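Local coordinates for 177aa long hypothetical protein (Pyrococcus horikoshii, PDB 2CQZ) that probably hydrolyses 2'-deoxyribonucleoside 5'-phosphates to deoxyribonucleosides and phosphate, as a metal-dependent 5'-deoxynucleotidase of the HD-domain family, at residues Gln121-Ile125 with Ile156-Ser162; Asp147-Ile153 with Val172-Lys176. The contacts are given in a common frame with arbitrary orientation. Residue numbers count along the deposited sequence, not the author numbering.

In the fold
Both interactions use the helix 152-157 and the segments on its two sides, which pack against different partners. Their centres lie 15 Å apart, and their segments alternate along the chain. Interaction 1 is the more buried: the turn after that helix packs on the helix 118-140, which carries the nickel ligand D127, and isoleucines and leucines fill the gap while one glutamine carbonyl meets a backbone NH. Interaction 2 lies farther from the centre of the chain, where the 147-153 segment meets the C-terminal end. Its main feature is a CH-pi contact between a lysine methylene and one face of a tryptophan ring, with the charged D147 and K176 exposed to solvent, as suits a partly exposed contact beside a second subunit.

Interaction 1: Gln121-Ile125 with Ile156-Ser162; sequences QLVRI and IKRLELS
Residues Q121-I125 form one turn inside the helix 118-140 (I125 N to Q121 O, 2.9 Å). Facing them, 156-162 comes off the helix 152-157, becomes extended at L159 (phi/psi -99/132°) and enters a 3-10 turn at 160-162. The register runs antiparallel, with CA atoms 6.5 Å apart for Q121 and L161 and 6.0 Å for I125 and I156. Q121 points toward the turn, chi1 m and chi2 t, and its OE1 accepts a hydrogen bond from L161 N at 2.9 Å (167°); a glutamine is long enough to reach this buried NH, while its NE2 bonds to C115 O. L122, its CA-to-CB bond directed sideways, touches L161, CB to CD2 3.7 Å. R124 CG lies 4.0 Å from L159 CD1, whereas R124 NH2 hydrogen-bonds Y112 O, and R124 also makes a cation-pi contact with Y112. I125, rotamer mt, has CG1 3.9 Å from both I156 CG2 and L159 CD1, and CD1 4.3 Å from L161 CB; these branched aliphatic side chains fill mostly buried space without needing polar partners. S162 OG and N tie the turn to L159 O at 2.6 and 3.0 Å. This is packing beside the metal site: the helix 118-140 supplies the nickel ligand D127, and the R124 side chain is about 7 Å from the ion. L122 and I125 also touch the helix 33-53, L122 the helix 60-69, and I156 and S162 the helix 166-173.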
loop_
_atom_site.group_PDB
_atom_site.type_symbol
_atom_site.label_atom_id
_atom_site.label_comp_id
_atom_site.label_asym_id
_atom_site.label_seq_id
_atom_site.Cartn_x
_atom_site.Cartn_y
_atom_site.Cartn_z
ATOM N N GLN A 121 16.329 -27.689 15.912
ATOM C CA GLN A 121 14.930 -27.832 16.302
ATOM C C GLN A 121 14.401 -26.539 16.882
ATOM O O GLN A 121 13.250 -26.177 16.650
ATOM C CB GLN A 121 14.771 -28.974 17.304
ATOM C CG GLN A 121 14.498 -30.314 16.631
ATOM C CD GLN A 121 14.547 -31.485 17.593
ATOM O OE1 GLN A 121 14.195 -31.365 18.774
ATOM N NE2 GLN A 121 14.966 -32.638 17.085
ATOM N N LEU A 122 15.255 -25.843 17.625
ATOM C CA LEU A 122 14.902 -24.565 18.224
ATOM C C LEU A 122 14.502 -23.557 17.139
ATOM O O LEU A 122 13.475 -22.876 17.243
ATOM C CB LEU A 122 16.098 -24.014 18.998
ATOM C CG LEU A 122 15.944 -22.592 19.544
ATOM C CD1 LEU A 122 14.784 -22.562 20.518
ATOM C CD2 LEU A 122 17.234 -22.148 20.227
ATOM N N VAL A 123 15.320 -23.456 16.098
ATOM C CA VAL A 123 15.025 -22.517 15.030
ATOM C C VAL A 123 13.741 -22.920 14.329
ATOM O O VAL A 123 12.934 -22.066 13.960
ATOM C CB VAL A 123 16.172 -22.455 13.986
ATOM C CG1 VAL A 123 15.810 -21.479 12.879
ATOM C CG2 VAL A 123 17.477 -22.037 14.667
ATOM N N ARG A 124 13.557 -24.226 14.148
ATOM C CA ARG A 124 12.367 -24.745 13.476
ATOM C C ARG A 124 11.113 -24.396 14.273
ATOM O O ARG A 124 10.069 -24.082 13.692
ATOM C CB ARG A 124 12.476 -26.261 13.301
ATOM C CG ARG A 124 11.305 -26.879 12.577
ATOM C CD ARG A 124 11.344 -26.557 11.098
ATOM N NE ARG A 124 12.525 -27.119 10.443
ATOM C CZ ARG A 124 12.780 -27.013 9.140
ATOM N NH1 ARG A 124 11.933 -26.363 8.348
ATOM N NH2 ARG A 124 13.877 -27.557 8.626
ATOM N N ILE A 125 11.224 -24.455 15.601
ATOM C CA ILE A 125 10.115 -24.128 16.495
ATOM C C ILE A 125 9.845 -22.629 16.420
ATOM O O ILE A 125 8.692 -22.206 16.319
ATOM C CB ILE A 125 10.442 -24.516 17.961
ATOM C CG1 ILE A 125 10.427 -26.039 18.102
ATOM C CG2 ILE A 125 9.444 -23.872 18.933
ATOM C CD1 ILE A 125 10.822 -26.522 19.490
ATOM N N ILE A 156 5.110 -28.885 15.993
ATOM C CA ILE A 156 6.118 -28.526 16.980
ATOM C C ILE A 156 6.226 -29.610 18.043
ATOM O O ILE A 156 7.325 -29.944 18.489
ATOM C CB ILE A 156 5.767 -27.189 17.674
ATOM C CG1 ILE A 156 5.871 -26.044 16.665
ATOM C CG2 ILE A 156 6.671 -26.961 18.882
ATOM C CD1 ILE A 156 5.517 -24.670 17.234
ATOM N N LYS A 157 5.081 -30.160 18.449
ATOM C CA LYS A 157 5.053 -31.210 19.475
ATOM C C LYS A 157 5.870 -32.442 19.042
ATOM O O LYS A 157 6.440 -33.140 19.881
ATOM C CB LYS A 157 3.608 -31.639 19.766
ATOM C CG LYS A 157 2.622 -30.506 20.058
ATOM C CD LYS A 157 2.704 -30.034 21.492
ATOM C CE LYS A 157 1.443 -29.288 21.892
ATOM N NZ LYS A 157 1.543 -28.797 23.301
ATOM N N ARG A 158 5.922 -32.701 17.735
ATOM C CA ARG A 158 6.667 -33.840 17.188
ATOM C C ARG A 158 8.177 -33.718 17.357
ATOM O O ARG A 158 8.918 -34.653 17.054
ATOM C CB ARG A 158 6.370 -34.000 15.698
ATOM C CG ARG A 158 5.239 -34.928 15.372
ATOM C CD ARG A 158 5.040 -35.029 13.863
ATOM N NE ARG A 158 4.313 -33.875 13.335
ATOM C CZ ARG A 158 3.949 -33.733 12.062
ATOM N NH1 ARG A 158 4.249 -34.675 11.173
ATOM N NH2 ARG A 158 3.272 -32.653 11.682
ATOM N N LEU A 159 8.638 -32.566 17.823
ATOM C CA LEU A 159 10.067 -32.350 17.992
ATOM C C LEU A 159 10.464 -32.562 19.445
ATOM O O LEU A 159 9.824 -32.047 20.362
ATOM C CB LEU A 159 10.442 -30.936 17.522
ATOM C CG LEU A 159 10.118 -30.582 16.059
ATOM C CD1 LEU A 159 10.504 -29.135 15.768
ATOM C CD2 LEU A 159 10.862 -31.518 15.128
ATOM N N GLU A 160 11.523 -33.334 19.655
ATOM C CA GLU A 160 11.991 -33.621 21.005
ATOM C C GLU A 160 12.107 -32.391 21.873
ATOM O O GLU A 160 11.574 -32.348 22.982
ATOM C CB GLU A 160 13.359 -34.277 20.971
ATOM C CG GLU A 160 13.388 -35.686 20.470
ATOM C CD GLU A 160 14.799 -36.225 20.485
ATOM O OE1 GLU A 160 15.569 -35.908 19.545
ATOM O OE2 GLU A 160 15.143 -36.939 21.455
ATOM N N LEU A 161 12.836 -31.403 21.366
ATOM C CA LEU A 161 13.074 -30.160 22.087
ATOM C C LEU A 161 11.827 -29.506 22.679
ATOM O O LEU A 161 11.923 -28.835 23.706
ATOM C CB LEU A 161 13.789 -29.160 21.175
ATOM C CG LEU A 161 14.376 -27.935 21.871
ATOM C CD1 LEU A 161 15.396 -28.384 22.904
ATOM C CD2 LEU A 161 15.025 -27.029 20.845
ATOM N N SER A 162 10.669 -29.703 22.048
ATOM C CA SER A 162 9.419 -29.103 22.528
ATOM C C SER A 162 9.086 -29.529 23.956
ATOM O O SER A 162 8.446 -28.791 24.711
ATOM C CB SER A 162 8.259 -29.459 21.595
ATOM O OG SER A 162 7.972 -30.838 21.649
#

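Interaction 2: Asp147-Ile153 with Val172-Lys176; sequences DEFWEAI and VGRLK
The backbone of 148-151 is a 3-10 turn, with W150 N bonded to D147 O at 3.0 Å, and E151 is the N-cap of the helix 152-157. Across from it, 172-176 comes off the helix 166-173, with a type I turn from G173 to K176 whose K176 N to G173 O bond is weak (3.4 Å). The nearest CA atoms are those of I153 and G173, 7.2 Å apart. The chief interaction is CH-pi. W150 (chi1 -72°, m; chi2 83°) presents a face to K176, whose CB is 3.6 Å from the six-membered-ring centroid, 13° off the normal; CB and CG lie over that ring, and the all-t chain carries NZ on to 3.5 Å from W150 CB. Van der Waals contacts complete the fit: W150 CZ3 lies 3.3 Å from V172 O, W150 CH2 3.9 Å from L175 CB, and I153 CD1 3.4 Å from G173 CA, where a side chain would be crowded. D147 OD1 and K176 NZ, 4.1 Å apart, are too far for a salt bridge. W150 NE1 hydrogen-bonds E139 OE1, and I5 of the second subunit packs on V172 and L175. The last modelled residues thus flank W150, K176 over one face and V172 and G173 at its edge, where two helices of the HD-domain fold come together.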
loop_
_atom_site.group_PDB
_atom_site.type_symbol
_atom_site.label_atom_id
_atom_site.label_comp_id
_atom_site.label_asym_id
_atom_site.label_seq_id
_atom_site.Cartn_x
_atom_site.Cartn_y
_atom_site.Cartn_z
ATOM N N ASP A 147 -7.058 -20.621 9.448
ATOM C CA ASP A 147 -7.269 -21.736 10.361
ATOM C C ASP A 147 -6.171 -22.800 10.335
ATOM O O ASP A 147 -5.632 -23.168 11.376
ATOM C CB ASP A 147 -8.618 -22.382 10.053
ATOM C CG ASP A 147 -9.310 -22.902 11.296
ATOM O OD1 ASP A 147 -9.607 -22.080 12.191
ATOM O OD2 ASP A 147 -9.554 -24.128 11.378
ATOM N N GLU A 148 -5.844 -23.290 9.144
ATOM C CA GLU A 148 -4.823 -24.316 8.988
ATOM C C GLU A 148 -3.524 -24.015 9.717
ATOM O O GLU A 148 -2.963 -24.881 10.386
ATOM C CB GLU A 148 -4.531 -24.544 7.506
ATOM C CG GLU A 148 -4.224 -23.285 6.722
ATOM C CD GLU A 148 -3.898 -23.579 5.270
ATOM O OE1 GLU A 148 -2.841 -24.194 5.008
ATOM O OE2 GLU A 148 -4.704 -23.203 4.390
ATOM N N PHE A 149 -3.044 -22.787 9.590
ATOM C CA PHE A 149 -1.799 -22.379 10.232
ATOM C C PHE A 149 -1.671 -22.787 11.704
ATOM O O PHE A 149 -0.561 -22.908 12.224
ATOM C CB PHE A 149 -1.635 -20.869 10.087
ATOM C CG PHE A 149 -1.462 -20.420 8.669
ATOM C CD1 PHE A 149 -0.232 -20.556 8.033
ATOM C CD2 PHE A 149 -2.526 -19.871 7.959
ATOM C CE1 PHE A 149 -0.058 -20.150 6.716
ATOM C CE2 PHE A 149 -2.362 -19.462 6.637
ATOM C CZ PHE A 149 -1.122 -19.602 6.014
ATOM N N TRP A 150 -2.790 -23.008 12.387
ATOM C CA TRP A 150 -2.712 -23.401 13.791
ATOM C C TRP A 150 -2.295 -24.852 14.027
ATOM O O TRP A 150 -1.907 -25.206 15.148
ATOM C CB TRP A 150 -4.029 -23.112 14.502
ATOM C CG TRP A 150 -4.244 -21.645 14.702
ATOM C CD1 TRP A 150 -4.750 -20.750 13.793
ATOM C CD2 TRP A 150 -3.902 -20.884 15.870
ATOM N NE1 TRP A 150 -4.747 -19.480 14.329
ATOM C CE2 TRP A 150 -4.234 -19.534 15.600
ATOM C CE3 TRP A 150 -3.353 -21.211 17.118
ATOM C CZ2 TRP A 150 -4.026 -18.511 16.534
ATOM C CZ3 TRP A 150 -3.147 -20.192 18.048
ATOM C CH2 TRP A 150 -3.486 -18.858 17.749
ATOM N N GLU A 151 -2.349 -25.690 12.989
ATOM C CA GLU A 151 -1.943 -27.079 13.169
ATOM C C GLU A 151 -0.423 -27.244 13.183
ATOM O O GLU A 151 0.097 -28.364 13.164
ATOM C CB GLU A 151 -2.587 -27.996 12.117
ATOM C CG GLU A 151 -2.394 -27.606 10.675
ATOM C CD GLU A 151 -3.367 -28.335 9.755
ATOM O OE1 GLU A 151 -4.594 -28.224 9.982
ATOM O OE2 GLU A 151 -2.905 -29.015 8.811
ATOM N N ALA A 152 0.278 -26.114 13.243
ATOM C CA ALA A 152 1.733 -26.107 13.293
ATOM C C ALA A 152 2.165 -26.350 14.739
ATOM O O ALA A 152 3.326 -26.670 15.006
ATOM C CB ALA A 152 2.276 -24.775 12.787
ATOM N N ILE A 153 1.230 -26.186 15.674
ATOM C CA ILE A 153 1.521 -26.439 17.084
ATOM C C ILE A 153 1.744 -27.946 17.222
ATOM O O ILE A 153 2.558 -28.393 18.036
ATOM C CB ILE A 153 0.345 -26.049 18.015
ATOM C CG1 ILE A 153 0.123 -24.538 18.003
ATOM C CG2 ILE A 153 0.633 -26.504 19.433
ATOM C CD1 ILE A 153 -1.008 -24.077 18.924
ATOM N N VAL A 172 0.206 -20.577 23.694
ATOM C CA VAL A 172 0.028 -20.236 22.289
ATOM C C VAL A 172 -1.274 -20.792 21.756
ATOM O O VAL A 172 -2.048 -20.075 21.122
ATOM C CB VAL A 172 1.169 -20.790 21.421
ATOM C CG1 VAL A 172 0.894 -20.504 19.960
ATOM C CG2 VAL A 172 2.477 -20.168 21.831
ATOM N N GLY A 173 -1.501 -22.079 22.001
ATOM C CA GLY A 173 -2.716 -22.722 21.532
ATOM C C GLY A 173 -3.935 -22.113 22.188
ATOM O O GLY A 173 -5.041 -22.163 21.658
ATOM N N ARG A 174 -3.718 -21.520 23.351
ATOM C CA ARG A 174 -4.773 -20.880 24.121
ATOM C C ARG A 174 -5.242 -19.571 23.460
ATOM O O ARG A 174 -6.342 -19.082 23.726
ATOM C CB ARG A 174 -4.229 -20.616 25.522
ATOM C CG ARG A 174 -5.220 -20.177 26.565
ATOM C CD ARG A 174 -4.526 -20.179 27.920
ATOM N NE ARG A 174 -4.008 -21.510 28.234
ATOM C CZ ARG A 174 -2.902 -21.742 28.941
ATOM N NH1 ARG A 174 -2.182 -20.728 29.415
ATOM N NH2 ARG A 174 -2.513 -22.991 29.173
ATOM N N LEU A 175 -4.404 -19.016 22.590
ATOM C CA LEU A 175 -4.719 -17.774 21.897
ATOM C C LEU A 175 -5.755 -17.957 20.795
ATOM O O LEU A 175 -6.398 -16.993 20.384
ATOM C CB LEU A 175 -3.453 -17.177 21.282
ATOM C CG LEU A 175 -2.423 -16.516 22.195
ATOM C CD1 LEU A 175 -1.165 -16.238 21.397
ATOM C CD2 LEU A 175 -2.983 -15.223 22.764
ATOM N N LYS A 176 -5.907 -19.186 20.309
ATOM C CA LYS A 176 -6.860 -19.465 19.238
ATOM C C LYS A 176 -8.295 -19.339 19.733
ATOM O O LYS A 176 -8.484 -19.288 20.968
ATOM C CB LYS A 176 -6.628 -20.870 18.679
ATOM C CG LYS A 176 -7.438 -21.188 17.433
ATOM C CD LYS A 176 -7.057 -22.544 16.860
ATOM C CE LYS A 176 -7.809 -22.829 15.568
ATOM N NZ LYS A 176 -7.389 -24.114 14.941
#